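Local coordinates for thiamine-biosynthesis protein ThiS (Geobacter metallireducens GS-15, PDB 3CWI), which probably serves as the ubiquitin-like sulfur carrier that delivers sulfur for building the thiazole ring of thiamine, at residues T52-K55 and D56-V60; L44-E47 and A48-A51. All blocks are in the same frame, centred on the assembly; numbering follows the deposited sequence.

Contact 1 of 2, residues T52-K55 and D56-V60; sequences TTVK and DGDAV
Lys55 and Asp58 close a type II beta turn that joins the short strand 53-55 to strand 59-63, the central strand of the ubiquitin-like fold. Lys55 O accepts from Asp58 N at 3.0 Å, and Gly57 takes the positive phi of the turn (89°), where a CB would jam against the carbonyl oxygen of Asp56. The side chain of Asp58 then folds back over the turn to meet the backbone of the incoming strand. With its CG beside its own N (chi1 -77°), the carboxylate swings to Lys55 N. Asp58 OD2 accepts from Lys55 N at 2.7 Å. The bond is almost straight, 177° at the hydrogen, and the amide approaches from above the carboxylate plane. One residue thus grips both backbone polar groups of Lys55. Asp58 OD1 has a weak bond to Asn40 ND2, while Asp56 points outward, and its OD1 accepts a hydrogen bond from Asn2 N. The apolar part of the contact is carried by Val54, which also touches Leu3 and Leu23, and Val60, which packs on Leu39 and Val5. Val54 CG1, carried anti to its N, lies 3.7 Å from Asp58 CB and extends to Val60, where the two CG1 methyls meet at 3.8 Å.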
ATOM      1  N   THR A  52      -3.762   2.243   9.401  1.00 20.71           N
ATOM      2  CA  THR A  52      -4.474   2.310   8.137  1.00 22.31           C
ATOM      3  C   THR A  52      -4.697   0.907   7.591  1.00 21.37           C
ATOM      4  O   THR A  52      -3.759   0.114   7.463  1.00 19.23           O
ATOM      5  CB  THR A  52      -3.685   3.162   7.128  1.00 21.31           C
ATOM      6  OG1 THR A  52      -3.407   4.440   7.712  1.00 22.10           O
ATOM      7  CG2 THR A  52      -4.486   3.365   5.852  1.00 19.73           C
ATOM      8  N   THR A  53      -5.943   0.602   7.255  1.00 16.25           N
ATOM      9  CA  THR A  53      -6.270  -0.726   6.763  1.00 23.06           C
ATOM     10  C   THR A  53      -6.761  -0.765   5.320  1.00 21.25           C
ATOM     11  O   THR A  53      -7.512   0.102   4.875  1.00 19.71           O
ATOM     12  CB  THR A  53      -7.337  -1.370   7.662  1.00 30.39           C
ATOM     13  OG1 THR A  53      -7.005  -1.125   9.036  1.00 36.34           O
ATOM     14  CG2 THR A  53      -7.385  -2.868   7.428  1.00 34.63           C
ATOM     15  N   VAL A  54      -6.322  -1.793   4.605  1.00 19.99           N
ATOM     16  CA  VAL A  54      -6.704  -2.002   3.218  1.00 19.11           C
ATOM     17  C   VAL A  54      -7.687  -3.157   3.195  1.00 19.68           C
ATOM     18  O   VAL A  54      -7.401  -4.228   3.724  1.00 25.12           O
ATOM     19  CB  VAL A  54      -5.478  -2.355   2.355  1.00 27.27           C
ATOM     20  CG1 VAL A  54      -5.893  -2.483   0.899  1.00 28.60           C
ATOM     21  CG2 VAL A  54      -4.404  -1.283   2.519  1.00 23.74           C
ATOM     22  N   LYS A  55      -8.853  -2.938   2.594  1.00 21.08           N
ATOM     23  CA  LYS A  55      -9.873  -3.982   2.534  1.00 23.18           C
ATOM     24  C   LYS A  55     -10.212  -4.364   1.098  1.00 27.77           C
ATOM     25  O   LYS A  55      -9.708  -3.762   0.151  1.00 17.73           O
ATOM     26  CB  LYS A  55     -11.135  -3.503   3.260  1.00 25.46           C
ATOM     27  CG  LYS A  55     -10.872  -3.050   4.695  1.00 33.13           C
ATOM     28  CD  LYS A  55     -12.136  -2.531   5.368  1.00 41.39           C
ATOM     29  CE  LYS A  55     -11.850  -2.054   6.790  1.00 36.77           C
ATOM     30  NZ  LYS A  55     -13.077  -1.565   7.466  1.00 38.58           N
ATOM     31  N   ASP A  56     -11.056  -5.381   0.943  1.00 22.33           N
ATOM     32  CA  ASP A  56     -11.461  -5.832  -0.387  1.00 23.42           C
ATOM     33  C   ASP A  56     -11.962  -4.646  -1.210  1.00 20.84           C
ATOM     34  O   ASP A  56     -12.767  -3.843  -0.735  1.00 17.31           O
ATOM     35  CB  ASP A  56     -12.575  -6.881  -0.276  1.00 27.23           C
ATOM     36  CG  ASP A  56     -13.036  -7.392  -1.630  1.00 33.89           C
ATOM     37  OD1 ASP A  56     -12.355  -8.262  -2.212  1.00 33.14           O
ATOM     38  OD2 ASP A  56     -14.079  -6.910  -2.124  1.00 38.40           O
ATOM     39  N   GLY A  57     -11.476  -4.529  -2.439  1.00 18.47           N
ATOM     40  CA  GLY A  57     -11.907  -3.445  -3.298  1.00 20.58           C
ATOM     41  C   GLY A  57     -11.112  -2.151  -3.222  1.00 20.17           C
ATOM     42  O   GLY A  57     -11.328  -1.267  -4.040  1.00 20.40           O
ATOM     43  N   ASP A  58     -10.200  -2.024  -2.258  1.00 19.19           N
ATOM     44  CA  ASP A  58      -9.408  -0.799  -2.135  1.00 19.06           C
ATOM     45  C   ASP A  58      -8.331  -0.717  -3.225  1.00 19.04           C
ATOM     46  O   ASP A  58      -7.929  -1.738  -3.784  1.00 17.86           O
ATOM     47  CB  ASP A  58      -8.747  -0.719  -0.753  1.00 12.23           C
ATOM     48  CG  ASP A  58      -9.716  -0.306   0.345  1.00 27.04           C
ATOM     49  OD1 ASP A  58     -10.809   0.213   0.024  1.00 20.56           O
ATOM     50  OD2 ASP A  58      -9.375  -0.476   1.546  1.00 22.61           O
ATOM     51  N   ALA A  59      -7.876   0.498  -3.521  1.00 13.91           N
ATOM     52  CA  ALA A  59      -6.850   0.715  -4.542  1.00 14.86           C
ATOM     53  C   ALA A  59      -5.598   1.302  -3.901  1.00 16.27           C
ATOM     54  O   ALA A  59      -5.632   2.398  -3.350  1.00 17.21           O
ATOM     55  CB  ALA A  59      -7.366   1.660  -5.611  1.00 19.15           C
ATOM     56  N   VAL A  60      -4.495   0.572  -3.973  1.00 13.33           N
ATOM     57  CA  VAL A  60      -3.256   1.052  -3.395  1.00 15.58           C
ATOM     58  C   VAL A  60      -2.229   1.321  -4.480  1.00 18.65           C
ATOM     59  O   VAL A  60      -2.165   0.613  -5.492  1.00 16.30           O
ATOM     60  CB  VAL A  60      -2.698   0.035  -2.374  1.00 18.37           C
ATOM     61  CG1 VAL A  60      -3.721  -0.192  -1.271  1.00 21.97           C
ATOM     62  CG2 VAL A  60      -2.382  -1.287  -3.061  1.00 27.41           C
TER

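Contact 2 of 2, residues L44-E47 and A48-A51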
ATOM      1  N   LEU A  44      -0.781   8.640   1.979  1.00 18.56           N
ATOM      2  CA  LEU A  44      -0.780   8.284   3.397  1.00 26.02           C
ATOM      3  C   LEU A  44       0.465   8.744   4.138  1.00 24.90           C
ATOM      4  O   LEU A  44       1.520   8.938   3.541  1.00 20.24           O
ATOM      5  CB  LEU A  44      -0.887   6.764   3.540  1.00 24.96           C
ATOM      6  CG  LEU A  44      -2.235   6.053   3.433  1.00 25.72           C
ATOM      7  CD1 LEU A  44      -3.100   6.654   2.350  1.00 41.80           C
ATOM      8  CD2 LEU A  44      -1.975   4.577   3.170  1.00 27.07           C
ATOM      9  N   GLU A  45       0.336   8.911   5.451  1.00 27.23           N
ATOM     10  CA  GLU A  45       1.472   9.297   6.279  1.00 25.95           C
ATOM     11  C   GLU A  45       2.047   8.022   6.879  1.00 28.74           C
ATOM     12  O   GLU A  45       1.322   7.218   7.469  1.00 23.83           O
ATOM     13  CB  GLU A  45       1.034  10.247   7.390  1.00 30.08           C
ATOM     14  CG  GLU A  45       0.700  11.629   6.874  1.00 48.45           C
ATOM     15  CD  GLU A  45       0.322  12.596   7.976  1.00 64.16           C
ATOM     16  OE1 GLU A  45       0.269  13.814   7.689  1.00 68.70           O
ATOM     17  OE2 GLU A  45       0.071  12.145   9.118  1.00 63.62           O
ATOM     18  N   ARG A  46       3.352   7.842   6.713  1.00 26.28           N
ATOM     19  CA  ARG A  46       4.043   6.664   7.214  1.00 32.74           C
ATOM     20  C   ARG A  46       3.756   6.384   8.690  1.00 30.93           C
ATOM     21  O   ARG A  46       3.788   5.235   9.126  1.00 27.39           O
ATOM     22  CB  ARG A  46       5.549   6.828   6.983  1.00 33.75           C
ATOM     23  CG  ARG A  46       6.422   5.691   7.502  1.00 40.43           C
ATOM     24  CD  ARG A  46       7.841   5.814   6.957  1.00 41.90           C
ATOM     25  NE  ARG A  46       7.865   5.603   5.513  1.00 49.27           N
ATOM     26  CZ  ARG A  46       7.671   4.423   4.931  1.00 49.92           C
ATOM     27  NH1 ARG A  46       7.700   4.320   3.609  1.00 44.82           N
ATOM     28  NH2 ARG A  46       7.466   3.341   5.674  1.00 45.70           N
ATOM     29  N   GLU A  47       3.463   7.436   9.446  1.00 29.74           N
ATOM     30  CA  GLU A  47       3.187   7.319  10.878  1.00 33.90           C
ATOM     31  C   GLU A  47       1.916   6.516  11.167  1.00 33.96           C
ATOM     32  O   GLU A  47       1.774   5.919  12.238  1.00 32.17           O
ATOM     33  CB  GLU A  47       3.044   8.716  11.487  1.00 42.61           C
ATOM     34  CG  GLU A  47       3.277   8.787  12.985  1.00 53.96           C
ATOM     35  CD  GLU A  47       4.743   8.637  13.349  1.00 67.88           C
ATOM     36  OE1 GLU A  47       5.061   8.633  14.558  1.00 70.79           O
ATOM     37  OE2 GLU A  47       5.578   8.526  12.425  1.00 72.06           O
ATOM     38  N   ALA A  48       0.997   6.500  10.209  1.00 26.39           N
ATOM     39  CA  ALA A  48      -0.267   5.796  10.378  1.00 31.67           C
ATOM     40  C   ALA A  48      -0.351   4.465   9.625  1.00 25.41           C
ATOM     41  O   ALA A  48      -1.437   3.898   9.478  1.00 25.16           O
ATOM     42  CB  ALA A  48      -1.415   6.701   9.944  1.00 24.01           C
ATOM     43  N   PHE A  49       0.784   3.967   9.153  1.00 23.73           N
ATOM     44  CA  PHE A  49       0.806   2.708   8.421  1.00 25.13           C
ATOM     45  C   PHE A  49       0.266   1.532   9.236  1.00 24.45           C
ATOM     46  O   PHE A  49      -0.400   0.656   8.687  1.00 20.50           O
ATOM     47  CB  PHE A  49       2.229   2.400   7.941  1.00 26.20           C
ATOM     48  CG  PHE A  49       2.627   3.129   6.684  1.00 25.49           C
ATOM     49  CD1 PHE A  49       1.834   4.145   6.162  1.00 23.95           C
ATOM     50  CD2 PHE A  49       3.807   2.801   6.023  1.00 23.19           C
ATOM     51  CE1 PHE A  49       2.211   4.830   5.005  1.00 20.80           C
ATOM     52  CE2 PHE A  49       4.196   3.479   4.864  1.00 25.15           C
ATOM     53  CZ  PHE A  49       3.391   4.494   4.358  1.00 19.78           C
ATOM     54  N   ASP A  50       0.531   1.507  10.541  1.00 22.77           N
ATOM     55  CA  ASP A  50       0.035   0.402  11.358  1.00 28.80           C
ATOM     56  C   ASP A  50      -1.474   0.440  11.569  1.00 24.30           C
ATOM     57  O   ASP A  50      -2.105  -0.606  11.752  1.00 28.82           O
ATOM     58  CB  ASP A  50       0.713   0.370  12.733  1.00 31.15           C
ATOM     59  CG  ASP A  50       2.191   0.056  12.656  1.00 39.15           C
ATOM     60  OD1 ASP A  50       2.588  -0.817  11.850  1.00 36.95           O
ATOM     61  OD2 ASP A  50       2.964   0.677  13.419  1.00 38.24           O
ATOM     62  N   ALA A  51      -2.052   1.638  11.548  1.00 15.60           N
ATOM     63  CA  ALA A  51      -3.490   1.798  11.772  1.00 27.59           C
ATOM     64  C   ALA A  51      -4.348   1.803  10.505  1.00 20.42           C
ATOM     65  O   ALA A  51      -5.516   1.415  10.536  1.00 23.02           O
ATOM     66  CB  ALA A  51      -3.746   3.073  12.567  1.00 27.36           C
TER
HETATM   67  O   HOH W   1       2.417   2.932  11.680  1.00 33.04           O
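The Phe49 ring leaves its CB opposite the carbonyl carbon (chi1 -81°), which lays it back over Arg46, while Arg46 starts out extended and bends at chi3 (-67°) to bring its guanidinium round to the same ring. The backbone here is a short 3-10 turn in the connection between strands 42-43 and 53-55 of the ubiquitin-like fold, closed by Ala48 N to Glu45 O at 2.9 Å and followed by a longer bond from Phe49 N to Arg46 O, 3.3 Å. Over the ring centre sits Arg46 CA, 3.5 Å from the centroid of the Phe49 ring, a CH-pi contact. At the ring's edge comes Leu44 CB, 3.9 Å from Phe49 CE1. Phe49 is buried because Val20, Thr21 and Leu24 of helix 20-26 and Val37 of strand 36-39 pack on it as well. With the ring cut back to an alanine, a gap would probably open between this turn and helix 20-26, and the Arg46 side chain would lose its aromatic support. Water 1 links Glu47 O, to which it donates, with Asp50 N, from which it accepts. The Arg46 guanidinium, whose NH1 bonds weakly to Val35 O, is steeply inclined to the ring, 67° between planes, and Phe49 CE2 lies over one of its faces, 3.4 Å from Arg46 NH2.

Overall arrangement
The two contacts follow each other along the chain: the 44-51 connection runs straight into 52-60, and Thr52 CG2 packs on Leu44 CD2, although the centres lie about 13 Å apart. Contact 1 is partly buried, with two valines on its inner side; contact 2 lies at the surface and sends a single buried ring inward. Both reach helix 20-26 and strand 36-39, so one helix receives the valine of strand 53-55 as well as the phenylalanine that follows the 3-10 turn. Their chemistry differs: a carboxylate bonded to a backbone amide fastens the turn of contact 1, whereas contact 2 combines backbone bonds with CH-pi packing. A hydrogen bond between Thr52 OG1 and Ala48 O ties the two together as well.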